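Local coordinates for protein tRNA-splicing endonuclease (Sulfolobus tokodaii, PDB 2CV8) that probably cuts precursor tRNAs at both splice sites to release the intron, leaving 2',3'-cyclic phosphate and 5'-hydroxyl ends, at residues S92-L97 with K169-I173. Numbering follows the deposited sequence.
Sequences SVYEDL and KIRYI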
# COMPACT_ATOMS: atom_id res chain seq x y z
N SER B 92 6.75 -14.46 9.99
CA SER B 92 6.25 -15.07 8.77
C SER B 92 6.94 -14.49 7.54
O SER B 92 7.35 -15.24 6.65
CB SER B 92 4.73 -14.90 8.65
OG SER B 92 4.07 -15.68 9.64
N VAL B 93 7.07 -13.16 7.49
CA VAL B 93 7.73 -12.54 6.35
C VAL B 93 9.25 -12.77 6.45
O VAL B 93 9.90 -13.06 5.44
CB VAL B 93 7.48 -11.00 6.26
CG1 VAL B 93 8.12 -10.44 5.00
CG2 VAL B 93 5.99 -10.71 6.23
N TYR B 94 9.81 -12.64 7.65
CA TYR B 94 11.24 -12.86 7.80
C TYR B 94 11.62 -14.21 7.23
O TYR B 94 12.48 -14.31 6.35
CB TYR B 94 11.67 -12.83 9.26
CG TYR B 94 13.17 -12.99 9.40
CD1 TYR B 94 14.02 -11.90 9.31
CD2 TYR B 94 13.74 -14.24 9.56
CE1 TYR B 94 15.40 -12.04 9.37
CE2 TYR B 94 15.12 -14.41 9.62
CZ TYR B 94 15.94 -13.31 9.52
OH TYR B 94 17.30 -13.48 9.53
N GLU B 95 10.97 -15.24 7.76
CA GLU B 95 11.21 -16.62 7.36
C GLU B 95 11.01 -16.85 5.87
O GLU B 95 11.89 -17.38 5.20
CB GLU B 95 10.28 -17.54 8.15
CG GLU B 95 10.46 -19.00 7.85
CD GLU B 95 9.40 -19.83 8.50
OE1 GLU B 95 8.21 -19.64 8.16
OE2 GLU B 95 9.75 -20.67 9.37
N ASP B 96 9.84 -16.47 5.37
CA ASP B 96 9.50 -16.64 3.96
C ASP B 96 10.55 -16.01 3.07
O ASP B 96 11.02 -16.63 2.11
CB ASP B 96 8.13 -16.03 3.68
CG ASP B 96 7.66 -16.24 2.24
OD1 ASP B 96 7.76 -15.29 1.42
OD2 ASP B 96 7.18 -17.35 1.92
N LEU B 97 10.93 -14.78 3.38
CA LEU B 97 11.92 -14.10 2.59
C LEU B 97 13.28 -14.74 2.75
O LEU B 97 14.02 -14.91 1.77
CB LEU B 97 11.99 -12.63 2.98
CG LEU B 97 10.81 -11.78 2.48
CD1 LEU B 97 11.08 -10.31 2.73
CD2 LEU B 97 10.60 -12.02 0.99
N LYS B 169 0.37 -18.55 4.03
CA LYS B 169 0.68 -18.02 2.71
C LYS B 169 0.93 -16.52 2.79
O LYS B 169 0.48 -15.86 3.72
CB LYS B 169 -0.46 -18.33 1.73
CG LYS B 169 -0.44 -19.76 1.20
CD LYS B 169 -1.61 -20.03 0.26
CE LYS B 169 -1.29 -21.13 -0.74
NZ LYS B 169 -0.85 -22.39 -0.09
N ILE B 170 1.67 -15.99 1.82
CA ILE B 170 2.01 -14.57 1.81
C ILE B 170 1.76 -13.86 0.49
O ILE B 170 2.16 -14.35 -0.57
CB ILE B 170 3.49 -14.36 2.19
CG1 ILE B 170 3.79 -15.09 3.51
CG2 ILE B 170 3.81 -12.86 2.29
CD1 ILE B 170 5.20 -14.99 3.93
N ARG B 171 1.12 -12.70 0.55
CA ARG B 171 0.84 -11.92 -0.65
C ARG B 171 1.66 -10.64 -0.55
O ARG B 171 1.55 -9.89 0.42
CB ARG B 171 -0.65 -11.57 -0.74
CG ARG B 171 -1.56 -12.72 -1.17
CD ARG B 171 -3.03 -12.30 -1.07
NE ARG B 171 -3.95 -13.33 -1.56
CZ ARG B 171 -4.11 -13.65 -2.84
NH1 ARG B 171 -3.41 -13.03 -3.78
NH2 ARG B 171 -4.98 -14.59 -3.18
N TYR B 172 2.51 -10.42 -1.54
CA TYR B 172 3.34 -9.22 -1.55
C TYR B 172 2.75 -8.18 -2.47
O TYR B 172 2.44 -8.48 -3.62
CB TYR B 172 4.76 -9.56 -1.98
CG TYR B 172 5.54 -10.32 -0.92
CD1 TYR B 172 5.75 -11.69 -1.04
CD2 TYR B 172 6.03 -9.67 0.21
CE1 TYR B 172 6.44 -12.40 -0.06
CE2 TYR B 172 6.71 -10.37 1.20
CZ TYR B 172 6.91 -11.73 1.06
OH TYR B 172 7.54 -12.44 2.06
N ILE B 173 2.56 -6.96 -1.97
CA ILE B 173 2.00 -5.90 -2.78
C ILE B 173 2.86 -4.68 -2.57
O ILE B 173 3.07 -4.22 -1.45
CB ILE B 173 0.50 -5.61 -2.44
CG1 ILE B 173 0.38 -4.58 -1.31
CG2 ILE B 173 -0.20 -6.90 -1.99
CD1 ILE B 173 -1.03 -4.02 -1.16
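Tyr172 pushes the hydroxyl end of its ring against the helix, among Val93, Asp96 and Leu97. At its tip, Tyr172 OH donates a hydrogen bond to Asp96 OD1 at 2.9 Å, and that same carboxylate oxygen also takes a salt bridge from Lys100, one turn further along the chain. Apolar side chains flank this link. Val93 CG1 meets the ring edge, 4.1 Å from Tyr172 CE2, while Leu97, whose CA-to-CB bond points sideways, still brings CD2 to 3.7 Å from Tyr172 CZ. Two residues back, Ile170 points toward the helix as well, and its CD1 sits 3.5 Å from the Ser92 carbonyl O, an oxygen already used by Asp96 N in the helix backbone. This is a helix packed on a mixed beta sheet, in the catalytic C-terminal domain of the tRNA-intron endonuclease family. The 92-97 part of the helix crosses strand 170-173 almost at right angles, 88° between the axes of these short segments, with a closest approach of 10.4 Å. Strand 170-178 is the last of the sheet within the chain, but at Tyr172 and Ile173 it pairs antiparallel with a strand of the second subunit, whose Met180 packs on both Tyr172 and Leu97. On its other flank, Arg171 and Ile173 hydrogen-bond through their backbones to Ile162 and Leu160 of strand 157-163.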